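Local structure of peptidyl tryptophan dihydroxylase (7CTQ) at residues L89-Q92 and R93-A97; A212-C215 and A216-A220; A302-F305 and H306-I310; Q334-W337 and A338-G342. The protein is an FAD-dependent monooxygenase that probably dihydroxylates a peptide-bound tryptophan, a step essential for biogenesis of a tryptophylquinone cofactor. All blocks are in the same frame, centred on the assembly; numbering follows the deposited sequence. Where two conformers were deposited one is given.

Contact 1. Residues L89-Q92 and R93-A97; sequences LDRQ and RFDRA. With FAD (flavin-adenine dinucleotide), chain C.
Arg91 sends two nitrogens to a single oxygen of Asp95. NE and NH2 of Arg91 donate to Asp95 OD1 at 3.2 and 3.0 Å, in a side-on salt bridge. OD1 lies in the guanidinium plane, on its edge, while the carboxylate stands nearly upright to that plane. Bends at chi2 and chi3 (-57° and -56°) turn the guanidinium back over the first turn of helix 91-104. The same group also holds the flavin cofactor. Arg91 NH2 donates to the phosphate oxygen O1A of FAD at 2.9 Å, and Arg91 NH1 to the ribityl oxygen O4' at 2.9 Å. Glu44 is a second acidic partner of Arg91, through NH1. With an alanine here, Asp95 would probably lose its positive mate, and O1A and O4' of FAD these donors.

The stretch is a strand-to-helix junction. Asp90 is the N-cap, and its OD1 accepts from Gln92 N at 3.0 Å. Phe94 N bonds back to Asp90 O at 2.8 Å. On the apolar side, a methyl of Leu89 makes a CH-pi contact. CD2 of Leu89 sits 3.8 Å from the centroid of the Phe94 ring, over its face.

Arg91 is thus held through all three guanidinium nitrogens. Asp95, a second-shell residue for the cofactor, probably fixes the turn of the guanidinium, and the positive charge of Arg91 is likely to offset that of the FAD phosphate.

Contact 2. Residues A212-C215 and A216-A220; sequences ADYC and AARRA
Tyr214 and Arg218 run side by side along helix 208-220, one turn apart, and meet at their polar ends. The side-chain hydrogen bond is short: Arg218 NH2 donates to Tyr214 OH at 2.6 Å with an N-H...O angle of 157°. The oxygen lies close to the guanidinium plane, at its edge. Ring and guanidinium planes are turned 52° apart. The tyrosine ring leaves the helix with CG anti to the backbone N (chi1 -174°), and the arginine chain is extended from CG to NE. This brings the two ends level.

The backbone bonds are those of a regular alpha helix. Ala216 N bonds to Ala212 O at 2.9 Å, and Arg219 N to Cys215 O at 2.9 Å.

Beyond these bonds, Arg218 NE lies 3.2 Å from Tyr214 CE2, and the CB of Ala216 rests against Ala212 O at 3.4 Å. Tyr214, Cys215, Arg218 and Arg219 all pack on strands 158-166 and 193-201 or one of them, and Arg219 makes a cation-pi contact with Trp165.

Arg218 NH2 also forms a salt bridge with Asp181. One nitrogen therefore serves a phenol and a carboxylate, which would fix the rotation of the guanidinium and probably polarise the tyrosine hydroxyl.

Contact 3. Residues A302-F305 and H306-I310; sequences ARQF and HQQRI
Gln304 and Gln308 meet on the looser side of helix 299-327, where both are partly exposed. Gln304 NE2 donates to Gln308 OE1 at 3.1 Å, with an N-H...O angle of 160°. The oxygen lies in the Gln304 amide plane. The donor, however, comes from above the Gln308 carbonyl plane, and the two amides stand almost perpendicular. The Gln304 chain starts with CG anti to its N (chi1 -179°) and runs out straight, which carries its amide over the next turn. Nearer the backbone, Gln308 CG packs on Gln304 O at 3.2 Å and Gln308 CD on Gln304 CG at 3.4 Å. Shortening Gln308 to an alanine is likely to take the acceptor from the Gln304 amide and let it turn more freely.

The tightly packed side is marked by burial and by its neighbours. Ala302 and His306 are buried there, and Phe305 joins them. The His306 ring is covered on one face by Ile310 CG1. Arg309 CB lies 3.4 Å from Phe305 O, within an ordinary helical turn. Polar ends find partners farther off: His306 NE2 bonds to Arg259 O, and Arg309 NH2 to Ser280 O.

The helix is flanked on two fronts. Ala302, Phe305 and His306 pack on helix 285-294, while Gln304 and Phe305 reach strand 359-367.

Contact 4. Residues Q334-W337 and A338-G342; sequences QPFW and ARRQG
Phe336 and Arg340 lie one turn apart on the short helix 335-341, and a CH-pi contact joins them. Gln334 is the N-cap residue, and Ala338 N bonds to its O at 3.1 Å.

The arginine can be followed outward. Its CB and CG pass Phe336 O at 3.5 and 3.6 Å. CG lies anti to the carbonyl carbon (chi1 -81°), and the chain then runs extended to NE. This lays it across the phenylalanine ring. Arg340 CD sits over the ring face, 3.6 Å from the Phe336 centroid. NE comes next and lies 3.3 Å from Phe336 CE1. CZ follows at 3.5 Å from the same CE1. The guanidinium is almost parallel to the ring, with the planes 7° apart, and one of its faces rests on the ring rim. At the tip, NH2 donates to Thr158 OG1 and NH1 forms a salt bridge with Asp201. Arg340 thus ties the helix to strands 158-166 and 193-201, and the buried charge has partners at its far end.

The next pair is less intimate. Gln341 N bonds to Trp337 O at 2.7 Å, but the side-chain amide of Gln341 turns to Tyr325 O and the indole NE1 to Leu179 O.

Arg340 NH1 also returns to its own helix. It meets Phe336 O at 3.1 Å, in the carbonyl plane and on a lone pair, with an N-H...O angle of 166°.

From the N terminus the four contacts come in series, and none nests in or crosses another. Each lies within one continuous stretch, so none closes a long loop. Contact 1 joins strand 87-90 to helix 91-104 at the FAD. Contact 2 sits on helix 208-220, which packs on strands 158-166, 193-201 and 238-243. Contact 3 lies on helix 299-327, opposite contacts 1 and 2 across the chain's centre, and packs on helix 285-294 and strand 359-367. Contact 4 follows on helix 335-341. Contacts 2 and 4 have the nearest atoms of any pair, about 9 Å apart. Contacts 1, 2 and 4 all reach strand 193-201, at Arg193, at Trp196 and Leu200, and at Asp201.

Contact 1. Residues L89-Q92 and R93-A97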
loop_
_atom_site.group_PDB
_atom_site.type_symbol
_atom_site.label_atom_id
_atom_site.label_comp_id
_atom_site.label_asym_id
_atom_site.label_seq_id
_atom_site.Cartn_x
_atom_site.Cartn_y
_atom_site.Cartn_z
ATOM N N LEU A 89 8.842 -3.900 -13.037
ATOM C CA LEU A 89 7.949 -2.832 -13.461
ATOM C C LEU A 89 8.757 -1.555 -13.599
ATOM O O LEU A 89 9.374 -1.103 -12.632
ATOM C CB LEU A 89 6.804 -2.631 -12.470
ATOM C CG LEU A 89 5.874 -1.516 -12.937
ATOM C CD1 LEU A 89 4.959 -2.011 -14.050
ATOM C CD2 LEU A 89 5.081 -0.959 -11.780
ATOM N N ASP A 90 8.753 -0.970 -14.789
ATOM C CA ASP A 90 9.476 0.274 -15.006
ATOM C C ASP A 90 8.502 1.417 -14.743
ATOM O O ASP A 90 7.591 1.671 -15.540
ATOM C CB ASP A 90 10.083 0.316 -16.406
ATOM C CG ASP A 90 10.334 1.727 -16.892
ATOM O OD1 ASP A 90 10.730 2.590 -16.080
ATOM O OD2 ASP A 90 10.145 1.976 -18.087
ATOM N N ARG A 91 8.691 2.091 -13.604
ATOM C CA ARG A 91 7.779 3.141 -13.171
ATOM C C ARG A 91 7.730 4.307 -14.143
ATOM O O ARG A 91 6.723 5.022 -14.180
ATOM C CB ARG A 91 8.181 3.632 -11.779
ATOM C CG ARG A 91 8.016 2.574 -10.698
ATOM C CD ARG A 91 6.584 2.072 -10.663
ATOM N NE ARG A 91 5.635 3.166 -10.476
ATOM C CZ ARG A 91 5.143 3.527 -9.295
ATOM N NH1 ARG A 91 5.508 2.872 -8.202
ATOM N NH2 ARG A 91 4.286 4.539 -9.206
ATOM N N GLN A 92 8.791 4.516 -14.927
ATOM C CA GLN A 92 8.740 5.511 -15.994
ATOM C C GLN A 92 7.637 5.173 -16.992
ATOM O O GLN A 92 6.719 5.972 -17.220
ATOM C CB GLN A 92 10.095 5.603 -16.698
ATOM C CG GLN A 92 11.302 5.633 -15.769
ATOM C CD GLN A 92 12.608 5.373 -16.507
ATOM O OE1 GLN A 92 13.273 4.359 -16.282
ATOM N NE2 GLN A 92 12.977 6.290 -17.397
ATOM N N ARG A 93 7.717 3.981 -17.600
ATOM C CA ARG A 93 6.648 3.518 -18.482
ATOM C C ARG A 93 5.312 3.496 -17.756
ATOM O O ARG A 93 4.299 3.961 -18.293
ATOM C CB ARG A 93 6.954 2.122 -19.030
ATOM C CG ARG A 93 7.537 2.045 -20.446
ATOM C CD ARG A 93 8.860 2.782 -20.490
ATOM N NE ARG A 93 9.800 2.313 -21.500
ATOM C CZ ARG A 93 10.507 3.116 -22.285
ATOM N NH1 ARG A 93 10.378 4.434 -22.189
ATOM N NH2 ARG A 93 11.348 2.600 -23.168
ATOM N N PHE A 94 5.300 2.980 -16.524
ATOM C CA PHE A 94 4.053 2.750 -15.796
ATOM C C PHE A 94 3.270 4.043 -15.589
ATOM O O PHE A 94 2.099 4.144 -15.974
ATOM C CB PHE A 94 4.369 2.086 -14.457
ATOM C CG PHE A 94 3.177 1.488 -13.782
ATOM C CD1 PHE A 94 2.451 0.476 -14.389
ATOM C CD2 PHE A 94 2.786 1.926 -12.531
ATOM C CE1 PHE A 94 1.355 -0.085 -13.759
ATOM C CE2 PHE A 94 1.687 1.371 -11.896
ATOM C CZ PHE A 94 0.974 0.365 -12.510
ATOM N N ASP A 95 3.902 5.044 -14.970
ATOM C CA ASP A 95 3.176 6.262 -14.614
ATOM C C ASP A 95 2.732 7.026 -15.856
ATOM O O ASP A 95 1.615 7.555 -15.900
ATOM C CB ASP A 95 4.032 7.151 -13.710
ATOM C CG ASP A 95 4.657 6.381 -12.553
ATOM O OD1 ASP A 95 4.046 5.386 -12.102
ATOM O OD2 ASP A 95 5.755 6.768 -12.099
ATOM N N ARG A 96 3.596 7.103 -16.871
ATOM C CA ARG A 96 3.182 7.682 -18.143
ATOM C C ARG A 96 2.037 6.887 -18.752
ATOM O O ARG A 96 1.137 7.455 -19.378
ATOM C CB ARG A 96 4.371 7.750 -19.104
ATOM C CG ARG A 96 5.343 8.902 -18.851
ATOM C CD ARG A 96 6.348 9.047 -20.003
ATOM N NE ARG A 96 7.574 8.273 -19.794
ATOM C CZ ARG A 96 7.929 7.212 -20.517
ATOM N NH1 ARG A 96 7.153 6.786 -21.507
ATOM N NH2 ARG A 96 9.064 6.572 -20.251
ATOM N N ALA A 97 2.030 5.578 -18.544
ATOM C CA ALA A 97 0.957 4.766 -19.090
ATOM C C ALA A 97 -0.332 4.854 -18.279
ATOM O O ALA A 97 -1.413 4.623 -18.832
ATOM C CB ALA A 97 1.417 3.316 -19.161
HETATM P PA FAD C . 3.091 7.135 -6.116
HETATM O O1A FAD C . 3.186 5.903 -6.928
HETATM O O2A FAD C . 4.430 7.594 -5.557
HETATM O O5B FAD C . 2.334 8.224 -6.941
HETATM C C5B FAD C . 2.426 9.622 -6.605
HETATM C C4B FAD C . 2.288 10.384 -7.897
HETATM O O4B FAD C . 2.140 11.792 -7.603
HETATM C C3B FAD C . 3.466 10.265 -8.870
HETATM O O3B FAD C . 2.990 10.193 -10.212
HETATM C C2B FAD C . 4.272 11.540 -8.591
HETATM O O2B FAD C . 4.998 12.009 -9.727
HETATM C C1B FAD C . 3.146 12.522 -8.270
HETATM N N9A FAD C . 3.496 13.686 -7.468
HETATM C C8A FAD C . 4.355 13.778 -6.410
HETATM N N7A FAD C . 4.448 14.974 -5.883
HETATM C C5A FAD C . 3.609 15.733 -6.678
HETATM C C6A FAD C . 3.269 17.102 -6.671
HETATM N N6A FAD C . 3.755 17.984 -5.799
HETATM N N1A FAD C . 2.387 17.546 -7.605
HETATM C C2A FAD C . 1.893 16.670 -8.484
HETATM N N3A FAD C . 2.147 15.360 -8.583
HETATM C C4A FAD C . 3.011 14.950 -7.650
HETATM N N1 FAD C . 6.280 -1.398 -4.613
HETATM C C2 FAD C . 6.237 -2.567 -5.322
HETATM O O2 FAD C . 5.171 -3.065 -5.686
HETATM N N3 FAD C . 7.411 -3.210 -5.655
HETATM C C4 FAD C . 8.686 -2.786 -5.342
HETATM O O4 FAD C . 9.662 -3.440 -5.705
HETATM C C4X FAD C . 8.726 -1.548 -4.588
HETATM N N5 FAD C . 9.895 -1.078 -4.243
HETATM C C5X FAD C . 9.935 0.105 -3.522
HETATM C C6 FAD C . 11.174 0.618 -3.137
HETATM C C7 FAD C . 11.266 1.793 -2.398
HETATM C C7M FAD C . 12.621 2.319 -2.004
HETATM C C8 FAD C . 10.094 2.472 -2.030
HETATM C C8M FAD C . 10.158 3.752 -1.239
HETATM C C9 FAD C . 8.856 1.967 -2.415
HETATM C C9A FAD C . 8.768 0.790 -3.149
HETATM N N10 FAD C . 7.528 0.258 -3.559
HETATM C C10 FAD C . 7.469 -0.925 -4.268
HETATM C "C1'" FAD C . 6.278 0.908 -3.159
HETATM C "C2'" FAD C . 5.583 1.670 -4.275
HETATM O "O2'" FAD C . 6.481 2.561 -4.936
HETATM C "C3'" FAD C . 4.429 2.460 -3.662
HETATM O "O3'" FAD C . 3.712 1.579 -2.804
HETATM C "C4'" FAD C . 3.440 3.068 -4.652
HETATM O "O4'" FAD C . 4.115 3.643 -5.774
HETATM C "C5'" FAD C . 2.573 4.103 -3.975
HETATM O "O5'" FAD C . 1.537 4.497 -4.887
HETATM P P FAD C . 0.894 5.914 -4.807
HETATM O O1P FAD C . 0.270 6.042 -3.409
HETATM O O2P FAD C . -0.008 6.151 -5.968
HETATM O O3P FAD C . 2.148 6.886 -4.864
#

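Contact 2. Residues A212-C215 and A216-A220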
loop_
_atom_site.group_PDB
_atom_site.type_symbol
_atom_site.label_atom_id
_atom_site.label_comp_id
_atom_site.label_asym_id
_atom_site.label_seq_id
_atom_site.Cartn_x
_atom_site.Cartn_y
_atom_site.Cartn_z
ATOM N N ALA A 212 27.868 8.919 -2.612
ATOM C CA ALA A 212 28.356 8.275 -3.829
ATOM C C ALA A 212 29.440 7.254 -3.506
ATOM O O ALA A 212 29.377 6.103 -3.960
ATOM C CB ALA A 212 28.875 9.326 -4.809
ATOM N N ASP A 213 30.438 7.655 -2.702
ATOM C CA ASP A 213 31.497 6.725 -2.295
ATOM C C ASP A 213 30.952 5.570 -1.478
ATOM O O ASP A 213 31.475 4.448 -1.539
ATOM C CB ASP A 213 32.552 7.450 -1.471
ATOM C CG ASP A 213 33.477 8.294 -2.326
ATOM O OD1 ASP A 213 33.704 7.934 -3.493
ATOM O OD2 ASP A 213 33.990 9.298 -1.809
ATOM N N TYR A 214 29.956 5.854 -0.638
ATOM C CA TYR A 214 29.369 4.822 0.203
ATOM C C TYR A 214 28.695 3.753 -0.647
ATOM O O TYR A 214 28.934 2.556 -0.464
ATOM C CB TYR A 214 28.375 5.471 1.174
ATOM C CG TYR A 214 27.797 4.525 2.190
ATOM C CD1 TYR A 214 28.422 4.323 3.416
ATOM C CD2 TYR A 214 26.627 3.825 1.918
ATOM C CE1 TYR A 214 27.889 3.450 4.357
ATOM C CE2 TYR A 214 26.080 2.951 2.852
ATOM C CZ TYR A 214 26.717 2.766 4.064
ATOM O OH TYR A 214 26.179 1.897 4.987
ATOM N N CYS A 215 27.861 4.177 -1.603
ATOM C CA CYS A 215 27.206 3.226 -2.491
ATOM C C CYS A 215 28.210 2.467 -3.349
ATOM O O CYS A 215 28.062 1.256 -3.567
ATOM C CB CYS A 215 26.206 3.961 -3.375
ATOM S SG CYS A 215 24.733 4.474 -2.449
ATOM N N ALA A 216 29.224 3.167 -3.871
ATOM C CA ALA A 216 30.215 2.510 -4.720
ATOM C C ALA A 216 30.912 1.383 -3.972
ATOM O O ALA A 216 31.039 0.266 -4.488
ATOM C CB ALA A 216 31.225 3.542 -5.235
ATOM N N ALA A 217 31.320 1.630 -2.727
ATOM C CA ALA A 217 32.001 0.580 -1.978
ATOM C C ALA A 217 31.095 -0.620 -1.729
ATOM O O ALA A 217 31.557 -1.770 -1.780
ATOM C CB ALA A 217 32.541 1.131 -0.661
ATOM N N ARG A 218 29.803 -0.380 -1.446
ATOM C CA ARG A 218 28.884 -1.496 -1.211
ATOM C C ARG A 218 28.660 -2.311 -2.481
ATOM O O ARG A 218 28.676 -3.551 -2.443
ATOM C CB ARG A 218 27.551 -0.979 -0.653
ATOM C CG ARG A 218 27.596 -0.703 0.843
ATOM C CD ARG A 218 26.194 -0.655 1.444
ATOM N NE ARG A 218 26.221 -0.293 2.854
ATOM C CZ ARG A 218 26.127 -1.160 3.859
ATOM N NH1 ARG A 218 25.991 -2.462 3.628
ATOM N NH2 ARG A 218 26.180 -0.715 5.102
ATOM N N ARG A 219 28.450 -1.635 -3.619
ATOM C CA ARG A 219 28.308 -2.358 -4.881
ATOM C C ARG A 219 29.586 -3.108 -5.232
ATOM O O ARG A 219 29.536 -4.264 -5.674
ATOM C CB ARG A 219 27.917 -1.396 -6.003
ATOM C CG ARG A 219 26.512 -0.858 -5.866
ATOM C CD ARG A 219 26.276 0.279 -6.821
ATOM N NE ARG A 219 26.398 -0.185 -8.177
ATOM C CZ ARG A 219 26.839 0.544 -9.188
ATOM N NH1 ARG A 219 27.204 1.807 -9.024
ATOM N NH2 ARG A 219 26.905 -0.019 -10.377
ATOM N N ALA A 220 30.746 -2.480 -5.017
ATOM C CA ALA A 220 32.013 -3.149 -5.302
ATOM C C ALA A 220 32.233 -4.376 -4.429
ATOM O O ALA A 220 33.014 -5.258 -4.800
ATOM C CB ALA A 220 33.175 -2.171 -5.114
#

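Contact 3. Residues A302-F305 and H306-I310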
loop_
_atom_site.group_PDB
_atom_site.type_symbol
_atom_site.label_atom_id
_atom_site.label_comp_id
_atom_site.label_asym_id
_atom_site.label_seq_id
_atom_site.Cartn_x
_atom_site.Cartn_y
_atom_site.Cartn_z
ATOM N N ALA A 302 -18.060 7.801 8.078
ATOM C CA ALA A 302 -17.206 7.595 6.919
ATOM C C ALA A 302 -15.749 7.838 7.266
ATOM O O ALA A 302 -14.864 7.108 6.804
ATOM C CB ALA A 302 -17.652 8.503 5.759
ATOM N N ARG A 303 -15.474 8.853 8.088
ATOM C CA ARG A 303 -14.086 9.123 8.445
ATOM C C ARG A 303 -13.520 7.992 9.287
ATOM O O ARG A 303 -12.389 7.546 9.060
ATOM C CB ARG A 303 -13.961 10.457 9.189
ATOM C CG ARG A 303 -14.217 11.700 8.306
ATOM C CD ARG A 303 -14.524 12.961 9.141
ATOM N NE ARG A 303 -13.295 13.539 9.678
ATOM C CZ ARG A 303 -13.195 14.754 10.208
ATOM N NH1 ARG A 303 -12.022 15.171 10.667
ATOM N NH2 ARG A 303 -14.259 15.548 10.284
ATOM N N GLN A 304 -14.308 7.508 10.253
ATOM C CA GLN A 304 -13.855 6.403 11.089
ATOM C C GLN A 304 -13.630 5.150 10.254
ATOM O O GLN A 304 -12.651 4.423 10.455
ATOM C CB GLN A 304 -14.868 6.138 12.199
ATOM C CG GLN A 304 -14.440 4.990 13.126
ATOM C CD GLN A 304 -15.484 4.653 14.176
ATOM O OE1 GLN A 304 -16.313 5.487 14.514
ATOM N NE2 GLN A 304 -15.445 3.418 14.696
ATOM N N PHE A 305 -14.507 4.901 9.280
ATOM C CA PHE A 305 -14.336 3.724 8.438
ATOM C C PHE A 305 -12.986 3.753 7.721
ATOM O O PHE A 305 -12.258 2.749 7.701
ATOM C CB PHE A 305 -15.491 3.622 7.430
ATOM C CG PHE A 305 -15.457 2.363 6.626
ATOM C CD1 PHE A 305 -14.732 2.300 5.439
ATOM C CD2 PHE A 305 -16.116 1.227 7.074
ATOM C CE1 PHE A 305 -14.656 1.122 4.708
ATOM C CE2 PHE A 305 -16.063 0.042 6.339
ATOM C CZ PHE A 305 -15.322 -0.013 5.158
ATOM N N HIS A 306 -12.619 4.898 7.149
ATOM C CA HIS A 306 -11.367 4.969 6.401
ATOM C C HIS A 306 -10.147 4.896 7.321
ATOM O O HIS A 306 -9.197 4.161 7.036
ATOM C CB HIS A 306 -11.317 6.246 5.555
ATOM C CG HIS A 306 -10.186 6.265 4.574
ATOM N ND1 HIS A 306 -10.057 5.327 3.571
ATOM C CD2 HIS A 306 -9.127 7.102 4.447
ATOM C CE1 HIS A 306 -8.962 5.582 2.872
ATOM N NE2 HIS A 306 -8.387 6.661 3.378
ATOM N N GLN A 307 -10.148 5.672 8.410
ATOM C CA GLN A 307 -9.017 5.659 9.334
ATOM C C GLN A 307 -8.735 4.250 9.831
ATOM O O GLN A 307 -7.599 3.771 9.774
ATOM C CB GLN A 307 -9.295 6.568 10.531
ATOM C CG GLN A 307 -9.148 8.042 10.287
ATOM C CD GLN A 307 -10.010 8.841 11.237
ATOM O OE1 GLN A 307 -10.062 8.557 12.435
ATOM N NE2 GLN A 307 -10.734 9.813 10.699
ATOM N N GLN A 308 -9.765 3.576 10.334
ATOM C CA GLN A 308 -9.562 2.269 10.946
ATOM C C GLN A 308 -9.160 1.213 9.921
ATOM O O GLN A 308 -8.325 0.348 10.217
ATOM C CB GLN A 308 -10.825 1.869 11.705
ATOM C CG GLN A 308 -11.129 2.849 12.839
ATOM C CD GLN A 308 -12.309 2.404 13.673
ATOM O OE1 GLN A 308 -13.268 1.848 13.154
ATOM N NE2 GLN A 308 -12.233 2.627 14.977
ATOM N N ARG A 309 -9.723 1.265 8.711
ATOM C CA ARG A 309 -9.259 0.367 7.655
ATOM C C ARG A 309 -7.783 0.607 7.345
ATOM O O ARG A 309 -6.985 -0.339 7.287
ATOM C CB ARG A 309 -10.111 0.536 6.389
ATOM C CG ARG A 309 -9.529 -0.195 5.160
ATOM C CD ARG A 309 -10.461 -0.178 3.933
ATOM N NE ARG A 309 -9.794 -0.701 2.734
ATOM C CZ ARG A 309 -9.638 -2.002 2.480
ATOM N NH1 ARG A 309 -10.099 -2.907 3.336
ATOM N NH2 ARG A 309 -9.024 -2.403 1.374
ATOM N N ILE A 310 -7.397 1.876 7.146
ATOM C CA ILE A 310 -6.008 2.193 6.812
ATOM C C ILE A 310 -5.065 1.702 7.907
ATOM O O ILE A 310 -3.998 1.144 7.624
ATOM C CB ILE A 310 -5.845 3.710 6.575
ATOM C CG1 ILE A 310 -6.593 4.161 5.314
ATOM C CG2 ILE A 310 -4.386 4.079 6.482
ATOM C CD1 ILE A 310 -6.273 3.351 4.088
#

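Contact 4. Residues Q334-W337 and A338-G342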
loop_
_atom_site.group_PDB
_atom_site.type_symbol
_atom_site.label_atom_id
_atom_site.label_comp_id
_atom_site.label_asym_id
_atom_site.label_seq_id
_atom_site.Cartn_x
_atom_site.Cartn_y
_atom_site.Cartn_z
ATOM N N GLN A 334 22.852 -8.478 14.812
ATOM C CA GLN A 334 22.871 -7.261 14.008
ATOM C C GLN A 334 21.713 -6.349 14.374
ATOM O O GLN A 334 20.554 -6.777 14.280
ATOM C CB GLN A 334 22.812 -7.616 12.525
ATOM C CG GLN A 334 23.952 -8.502 12.062
ATOM C CD GLN A 334 25.290 -7.782 12.102
ATOM O OE1 GLN A 334 25.354 -6.556 11.998
ATOM N NE2 GLN A 334 26.365 -8.544 12.252
ATOM N N PRO A 335 21.967 -5.093 14.747
ATOM C CA PRO A 335 20.859 -4.174 15.063
ATOM C C PRO A 335 19.870 -3.945 13.928
ATOM O O PRO A 335 18.681 -3.749 14.210
ATOM C CB PRO A 335 21.584 -2.869 15.429
ATOM C CG PRO A 335 22.908 -3.318 15.938
ATOM C CD PRO A 335 23.278 -4.520 15.100
ATOM N N PHE A 336 20.307 -3.935 12.660
ATOM C CA PHE A 336 19.354 -3.684 11.583
ATOM C C PHE A 336 18.261 -4.744 11.572
ATOM O O PHE A 336 17.077 -4.426 11.414
ATOM C CB PHE A 336 20.050 -3.653 10.219
ATOM C CG PHE A 336 19.084 -3.619 9.052
ATOM C CD1 PHE A 336 18.570 -2.418 8.607
ATOM C CD2 PHE A 336 18.677 -4.787 8.423
ATOM C CE1 PHE A 336 17.669 -2.367 7.551
ATOM C CE2 PHE A 336 17.769 -4.745 7.363
ATOM C CZ PHE A 336 17.267 -3.529 6.932
ATOM N N TRP A 337 18.655 -6.008 11.723
ATOM C CA TRP A 337 17.746 -7.139 11.603
ATOM C C TRP A 337 16.907 -7.322 12.865
ATOM O O TRP A 337 15.681 -7.457 12.785
ATOM C CB TRP A 337 18.554 -8.403 11.297
ATOM C CG TRP A 337 19.182 -8.364 9.928
ATOM C CD1 TRP A 337 20.452 -7.953 9.609
ATOM C CD2 TRP A 337 18.560 -8.732 8.697
ATOM N NE1 TRP A 337 20.657 -8.058 8.252
ATOM C CE2 TRP A 337 19.509 -8.531 7.668
ATOM C CE3 TRP A 337 17.292 -9.216 8.360
ATOM C CZ2 TRP A 337 19.224 -8.794 6.329
ATOM C CZ3 TRP A 337 17.014 -9.489 7.028
ATOM C CH2 TRP A 337 17.973 -9.273 6.029
ATOM N N ALA A 338 17.556 -7.319 14.033
ATOM C CA ALA A 338 16.845 -7.464 15.305
ATOM C C ALA A 338 15.755 -6.413 15.455
ATOM O O ALA A 338 14.626 -6.725 15.848
ATOM C CB ALA A 338 17.831 -7.376 16.467
ATOM N N ARG A 339 16.069 -5.158 15.138
ATOM C CA ARG A 339 15.061 -4.107 15.217
ATOM C C ARG A 339 13.890 -4.391 14.276
ATOM O O ARG A 339 12.730 -4.141 14.623
ATOM C CB ARG A 339 15.708 -2.755 14.909
ATOM C CG ARG A 339 14.746 -1.594 14.713
ATOM C CD ARG A 339 14.466 -0.839 16.013
ATOM N NE ARG A 339 15.412 0.247 16.267
ATOM C CZ ARG A 339 15.175 1.533 16.019
ATOM N NH1 ARG A 339 16.100 2.443 16.293
ATOM N NH2 ARG A 339 14.021 1.915 15.497
ATOM N N ARG A 340 14.166 -4.946 13.092
ATOM C CA ARG A 340 13.110 -5.164 12.110
ATOM C C ARG A 340 12.380 -6.494 12.268
ATOM O O ARG A 340 11.246 -6.628 11.789
ATOM C CB ARG A 340 13.699 -5.026 10.704
ATOM C CG ARG A 340 13.789 -3.555 10.336
ATOM C CD ARG A 340 14.866 -3.192 9.323
ATOM N NE ARG A 340 14.886 -1.738 9.216
ATOM C CZ ARG A 340 15.619 -0.943 9.990
ATOM N NH1 ARG A 340 16.433 -1.472 10.897
ATOM N NH2 ARG A 340 15.544 0.376 9.843
ATOM N N GLN A 341 12.967 -7.456 12.959
ATOM C CA GLN A 341 12.298 -8.721 13.197
ATOM C C GLN A 341 11.303 -8.661 14.353
ATOM O O GLN A 341 10.524 -9.607 14.535
ATOM C CB GLN A 341 13.353 -9.804 13.436
ATOM C CG GLN A 341 14.136 -10.135 12.160
ATOM C CD GLN A 341 15.415 -10.915 12.429
ATOM O OE1 GLN A 341 15.962 -10.859 13.526
ATOM N NE2 GLN A 341 15.908 -11.628 11.415
ATOM N N GLY A 342 11.299 -7.575 15.124
ATOM C CA GLY A 342 10.373 -7.434 16.230
ATOM C C GLY A 342 9.414 -6.270 16.064
ATOM O O GLY A 342 8.674 -5.931 16.995
#